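Local coordinates for protein 3-methyladenine dna-glycosylase (Archaeoglobus fulgidus, PDB 2JHN) that belongs to the AlkA-type DNA glycosylases, pairing a TBP-like N-terminal domain with a helical HhH-GPD domain, at residues A[7-19]-A[104-116]. The protein carries 1 engineered substitution. Sequence-based numbering, arbitrary orientation.
Sequences KHAVNWELKMKFF and RFYGFGRAGLMSM. With GOL (glycerol), chain G.
The N-terminal turn of helix 12-17, capped by N11, docks on the type II beta turn F105-F108, and K15 one turn further on shows how a buried lysine is satisfied. N11 serves both elements: its side-chain OD1 accepts from L14 N at 2.8 Å, the N-cap bond, while its backbone N gives a straight bond (170° at the hydrogen) to G107 O, 2.8 Å away and approached from above the carbonyl plane. G107, with positive phi (98°) and no side chain, lets its CA come within 4.6 Å of N11 CA. Beside it, L14 CD1 rests against the backbone carbonyls of F105 and Y106.

K15 bends at chi2 (-65°), which brings its chain over one face of the F108 ring. K15 NZ sits above that face, 4.4 Å from the F108 ring centroid, in a cation-pi contact. The same K15 NZ donates to F108 O at 2.8 Å, almost in line with the C=O bond. A water that also accepts from G112 N takes another bond from NZ, as does G81 O, so carbonyls, water and ring together probably offset the cost of burying the charge. At the ring's edge lies L14 O. F18 meets F108 obliquely and receives M114 SD at its own edge, 3.7 Å from F18 CE2, a Met-aromatic contact. A glycerol bridges the segments, donating to K15 O and L113 O.

R110 NH2 forms a salt bridge with D276 on helix 274-287, whose L283 packs on F18 and F105, while W12 and M16 touch W35 of strand 34-41; the capped helix thus lies between the N-terminal sheet and the C-terminal helix.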
loop_
_atom_site.group_PDB
_atom_site.type_symbol
_atom_site.label_atom_id
_atom_site.label_comp_id
_atom_site.label_asym_id
_atom_site.label_seq_id
_atom_site.Cartn_x
_atom_site.Cartn_y
_atom_site.Cartn_z
ATOM N N LYS A 7 4.217 18.615 -11.104
ATOM C CA LYS A 7 5.349 19.171 -11.871
ATOM C C LYS A 7 5.778 18.247 -13.012
ATOM O O LYS A 7 6.238 18.710 -14.063
ATOM C CB LYS A 7 6.537 19.538 -10.960
ATOM C CG LYS A 7 7.553 20.467 -11.630
ATOM C CD LYS A 7 8.813 20.641 -10.806
ATOM C CE LYS A 7 9.884 21.375 -11.602
ATOM N NZ LYS A 7 11.208 21.374 -10.900
ATOM N N HIS A 8 5.558 16.944 -12.833
ATOM C CA HIS A 8 6.009 15.908 -13.754
ATOM C C HIS A 8 4.814 15.032 -14.195
ATOM O O HIS A 8 3.869 14.871 -13.425
ATOM C CB HIS A 8 7.069 15.082 -13.014
ATOM C CG HIS A 8 7.892 14.195 -13.898
ATOM N ND1 HIS A 8 7.398 13.034 -14.455
ATOM C CD2 HIS A 8 9.186 14.276 -14.288
ATOM C CE1 HIS A 8 8.345 12.450 -15.169
ATOM N NE2 HIS A 8 9.443 13.183 -15.080
ATOM N N ALA A 9 4.834 14.470 -15.410
ATOM C CA ALA A 9 3.756 13.548 -15.838
ATOM C C ALA A 9 3.738 12.281 -14.962
ATOM O O ALA A 9 4.780 11.845 -14.458
ATOM C CB ALA A 9 3.892 13.164 -17.305
ATOM N N VAL A 10 2.549 11.726 -14.762
ATOM C CA VAL A 10 2.386 10.428 -14.103
ATOM C C VAL A 10 1.590 9.562 -15.067
ATOM O O VAL A 10 0.683 10.050 -15.770
ATOM C CB VAL A 10 1.682 10.589 -12.732
ATOM C CG1 VAL A 10 0.231 11.025 -12.911
ATOM C CG2 VAL A 10 1.777 9.309 -11.886
ATOM N N ASN A 11 1.964 8.298 -15.163
ATOM C CA ASN A 11 1.198 7.345 -15.918
ATOM C C ASN A 11 0.121 6.745 -15.007
ATOM O O ASN A 11 0.404 5.854 -14.214
ATOM C CB ASN A 11 2.105 6.262 -16.484
ATOM C CG ASN A 11 1.373 5.332 -17.413
ATOM O OD1 ASN A 11 0.371 4.749 -17.051
ATOM N ND2 ASN A 11 1.863 5.211 -18.648
ATOM N N TRP A 12 -1.106 7.248 -15.135
ATOM C CA TRP A 12 -2.219 6.800 -14.301
ATOM C C TRP A 12 -2.521 5.322 -14.487
ATOM O O TRP A 12 -2.841 4.621 -13.524
ATOM C CB TRP A 12 -3.468 7.634 -14.599
ATOM C CG TRP A 12 -4.620 7.377 -13.668
ATOM C CD1 TRP A 12 -5.757 6.643 -13.930
ATOM C CD2 TRP A 12 -4.752 7.859 -12.332
ATOM N NE1 TRP A 12 -6.581 6.632 -12.820
ATOM C CE2 TRP A 12 -5.996 7.387 -11.836
ATOM C CE3 TRP A 12 -3.940 8.645 -11.500
ATOM C CZ2 TRP A 12 -6.449 7.682 -10.537
ATOM C CZ3 TRP A 12 -4.391 8.930 -10.189
ATOM C CH2 TRP A 12 -5.627 8.451 -9.732
ATOM N N GLU A 13 -2.432 4.833 -15.724
ATOM C CA GLU A 13 -2.743 3.440 -15.987
ATOM C C GLU A 13 -1.819 2.507 -15.193
ATOM O O GLU A 13 -2.274 1.526 -14.619
ATOM C CB GLU A 13 -2.715 3.134 -17.504
ATOM C CG GLU A 13 -3.547 4.101 -18.358
ATOM C CD GLU A 13 -2.714 5.239 -18.954
ATOM O OE1 GLU A 13 -2.335 5.147 -20.149
ATOM O OE2 GLU A 13 -2.423 6.222 -18.239
ATOM N N LEU A 14 -0.523 2.843 -15.150
ATOM C CA LEU A 14 0.462 2.093 -14.347
ATOM C C LEU A 14 0.220 2.214 -12.825
ATOM O O LEU A 14 0.354 1.234 -12.100
ATOM C CB LEU A 14 1.891 2.515 -14.692
ATOM C CG LEU A 14 2.458 2.013 -16.033
ATOM C CD1 LEU A 14 3.918 2.419 -16.183
ATOM C CD2 LEU A 14 2.330 0.505 -16.207
ATOM N N LYS A 15 -0.132 3.411 -12.362
ATOM C CA LYS A 15 -0.556 3.590 -10.952
ATOM C C LYS A 15 -1.722 2.663 -10.603
ATOM O O LYS A 15 -1.707 2.018 -9.562
ATOM C CB LYS A 15 -0.926 5.048 -10.641
ATOM C CG LYS A 15 0.251 6.012 -10.565
ATOM C CD LYS A 15 1.192 5.714 -9.421
ATOM C CE LYS A 15 1.964 6.979 -9.031
ATOM N NZ LYS A 15 2.959 6.558 -8.036
ATOM N N MET A 16 -2.719 2.582 -11.488
ATOM C CA MET A 16 -3.890 1.719 -11.269
ATOM C C MET A 16 -3.578 0.214 -11.395
ATOM O O MET A 16 -4.193 -0.605 -10.710
ATOM C CB MET A 16 -5.051 2.150 -12.181
ATOM C CG MET A 16 -5.539 3.574 -11.949
ATOM S SD MET A 16 -6.119 3.845 -10.245
ATOM C CE MET A 16 -4.701 4.682 -9.522
ATOM N N LYS A 17 -2.625 -0.135 -12.259
ATOM C CA LYS A 17 -2.203 -1.530 -12.440
ATOM C C LYS A 17 -1.636 -2.103 -11.151
ATOM O O LYS A 17 -1.614 -3.324 -10.955
ATOM C CB LYS A 17 -1.149 -1.636 -13.541
ATOM C CG LYS A 17 -1.675 -2.108 -14.897
ATOM C CD LYS A 17 -0.561 -2.023 -15.952
ATOM C CE LYS A 17 0.759 -2.527 -15.390
ATOM N NZ LYS A 17 0.930 -3.964 -15.604
ATOM N N PHE A 18 -1.183 -1.222 -10.264
ATOM C CA PHE A 18 -0.631 -1.657 -8.987
ATOM C C PHE A 18 -1.661 -2.391 -8.139
ATOM O O PHE A 18 -1.290 -3.248 -7.355
ATOM C CB PHE A 18 -0.044 -0.482 -8.198
ATOM C CG PHE A 18 0.859 -0.907 -7.087
ATOM C CD1 PHE A 18 2.188 -1.245 -7.346
ATOM C CD2 PHE A 18 0.386 -0.947 -5.770
ATOM C CE1 PHE A 18 3.030 -1.647 -6.317
ATOM C CE2 PHE A 18 1.238 -1.343 -4.716
ATOM C CZ PHE A 18 2.550 -1.696 -4.997
ATOM N N PHE A 19 -2.944 -2.054 -8.320
ATOM C CA PHE A 19 -4.056 -2.706 -7.645
ATOM C C PHE A 19 -4.291 -4.098 -8.228
ATOM O O PHE A 19 -4.393 -4.276 -9.444
ATOM C CB PHE A 19 -5.334 -1.862 -7.739
ATOM C CG PHE A 19 -5.258 -0.553 -6.977
ATOM C CD1 PHE A 19 -5.319 -0.542 -5.571
ATOM C CD2 PHE A 19 -5.114 0.645 -7.642
ATOM C CE1 PHE A 19 -5.257 0.655 -4.852
ATOM C CE2 PHE A 19 -5.038 1.871 -6.922
ATOM C CZ PHE A 19 -5.116 1.866 -5.531
ATOM N N ARG A 104 10.735 -0.311 -17.979
ATOM C CA ARG A 104 9.647 -1.279 -18.045
ATOM C C ARG A 104 8.354 -0.683 -17.474
ATOM O O ARG A 104 7.286 -0.899 -18.038
ATOM C CB ARG A 104 9.996 -2.604 -17.345
ATOM C CG ARG A 104 8.866 -3.658 -17.425
ATOM C CD ARG A 104 9.308 -5.071 -17.022
ATOM N NE ARG A 104 10.251 -5.653 -17.984
ATOM C CZ ARG A 104 9.886 -6.312 -19.083
ATOM N NH1 ARG A 104 8.594 -6.477 -19.380
ATOM N NH2 ARG A 104 10.821 -6.784 -19.906
ATOM N N PHE A 105 8.462 0.059 -16.360
ATOM C CA PHE A 105 7.274 0.663 -15.735
ATOM C C PHE A 105 7.331 2.201 -15.793
ATOM O O PHE A 105 7.007 2.903 -14.823
ATOM C CB PHE A 105 7.076 0.110 -14.309
ATOM C CG PHE A 105 7.010 -1.398 -14.258
ATOM C CD1 PHE A 105 5.894 -2.093 -14.774
ATOM C CD2 PHE A 105 8.084 -2.142 -13.754
ATOM C CE1 PHE A 105 5.847 -3.498 -14.751
ATOM C CE2 PHE A 105 8.048 -3.540 -13.714
ATOM C CZ PHE A 105 6.934 -4.237 -14.210
ATOM N N TYR A 106 7.699 2.730 -16.956
ATOM C CA TYR A 106 7.974 4.167 -17.042
ATOM C C TYR A 106 6.735 5.023 -16.783
ATOM O O TYR A 106 5.682 4.773 -17.360
ATOM C CB TYR A 106 8.638 4.591 -18.376
ATOM C CG TYR A 106 8.981 6.072 -18.295
ATOM C CD1 TYR A 106 10.059 6.519 -17.509
ATOM C CD2 TYR A 106 8.166 7.035 -18.921
ATOM C CE1 TYR A 106 10.355 7.886 -17.391
ATOM C CE2 TYR A 106 8.450 8.422 -18.800
ATOM C CZ TYR A 106 9.543 8.826 -18.038
ATOM O OH TYR A 106 9.826 10.170 -17.922
ATOM N N GLY A 107 6.864 6.015 -15.900
ATOM C CA GLY A 107 5.739 6.893 -15.570
ATOM C C GLY A 107 5.039 6.484 -14.289
ATOM O O GLY A 107 4.136 7.185 -13.817
ATOM N N PHE A 108 5.465 5.362 -13.717
ATOM C CA PHE A 108 4.973 4.961 -12.393
ATOM C C PHE A 108 5.346 5.960 -11.298
ATOM O O PHE A 108 4.586 6.104 -10.329
ATOM C CB PHE A 108 5.382 3.529 -12.035
ATOM C CG PHE A 108 4.799 3.031 -10.722
ATOM C CD1 PHE A 108 3.521 2.445 -10.681
ATOM C CD2 PHE A 108 5.516 3.161 -9.527
ATOM C CE1 PHE A 108 2.973 1.958 -9.466
ATOM C CE2 PHE A 108 4.958 2.709 -8.292
ATOM C CZ PHE A 108 3.686 2.081 -8.281
ATOM N N GLY A 109 6.495 6.635 -11.431
ATOM C CA GLY A 109 6.868 7.707 -10.476
ATOM C C GLY A 109 7.336 7.135 -9.136
ATOM O O GLY A 109 7.892 6.015 -9.056
ATOM N N ARG A 110 7.074 7.888 -8.079
ATOM C CA ARG A 110 7.425 7.473 -6.720
ATOM C C ARG A 110 6.389 6.535 -6.135
ATOM O O ARG A 110 5.224 6.544 -6.540
ATOM C CB ARG A 110 7.556 8.715 -5.831
ATOM C CG ARG A 110 8.707 9.674 -6.329
ATOM C CD ARG A 110 9.262 10.512 -5.188
ATOM N NE ARG A 110 10.042 9.674 -4.281
ATOM C CZ ARG A 110 10.790 10.140 -3.280
ATOM N NH1 ARG A 110 10.881 11.456 -3.054
ATOM N NH2 ARG A 110 11.455 9.293 -2.504
ATOM N N ALA A 111 6.797 5.769 -5.131
ATOM C CA ALA A 111 5.884 4.871 -4.433
ATOM C C ALA A 111 4.871 5.669 -3.626
ATOM O O ALA A 111 5.211 6.697 -3.016
ATOM C CB ALA A 111 6.654 3.956 -3.515
ATOM N N GLY A 112 3.624 5.203 -3.649
ATOM C CA GLY A 112 2.615 5.689 -2.689
ATOM C C GLY A 112 2.653 4.882 -1.394
ATOM O O GLY A 112 3.747 4.533 -0.891
ATOM N N LEU A 113 1.464 4.585 -0.868
ATOM C CA LEU A 113 1.303 3.699 0.283
ATOM C C LEU A 113 0.270 2.646 -0.096
ATOM O O LEU A 113 -0.455 2.810 -1.097
ATOM C CB LEU A 113 0.822 4.490 1.518
ATOM C CG LEU A 113 1.796 5.552 2.059
ATOM C CD1 LEU A 113 1.038 6.411 3.090
ATOM C CD2 LEU A 113 3.005 4.857 2.698
ATOM N N MET A 114 0.211 1.563 0.675
ATOM C CA MET A 114 -0.799 0.540 0.396
ATOM C C MET A 114 -2.002 0.545 1.391
ATOM O O MET A 114 -2.803 -0.422 1.423
ATOM C CB MET A 114 -0.123 -0.828 0.237
ATOM C CG MET A 114 0.817 -0.871 -0.978
ATOM S SD MET A 114 1.723 -2.399 -1.166
ATOM C CE MET A 114 0.372 -3.521 -1.539
ATOM N N SER A 115 -2.123 1.639 2.152
ATOM C CA SER A 115 -3.211 1.870 3.103
ATOM C C SER A 115 -3.432 3.377 3.336
ATOM O O SER A 115 -2.513 4.183 3.176
ATOM C CB SER A 115 -2.907 1.186 4.442
ATOM O OG SER A 115 -1.699 1.676 5.034
ATOM N N MET A 116 -4.646 3.740 3.745
ATOM C CA MET A 116 -4.967 5.134 4.065
ATOM C C MET A 116 -5.052 5.406 5.580
ATOM O O MET A 116 -5.535 6.466 6.009
ATOM C CB MET A 116 -6.244 5.575 3.346
ATOM C CG MET A 116 -6.210 5.339 1.828
ATOM S SD MET A 116 -6.902 6.716 0.872
ATOM C CE MET A 116 -5.815 8.017 1.449
HETATM C C1 GOL G . -1.285 3.466 -6.582
HETATM O O1 GOL G . -0.180 2.959 -7.311
HETATM C C2 GOL G . -1.160 3.368 -5.051
HETATM O O2 GOL G . 0.061 3.941 -4.597
HETATM C C3 GOL G . -1.242 1.923 -4.559
HETATM O O3 GOL G . -1.765 1.842 -3.234
HETATM O O HOH W 1 2.271 4.315 -6.264
#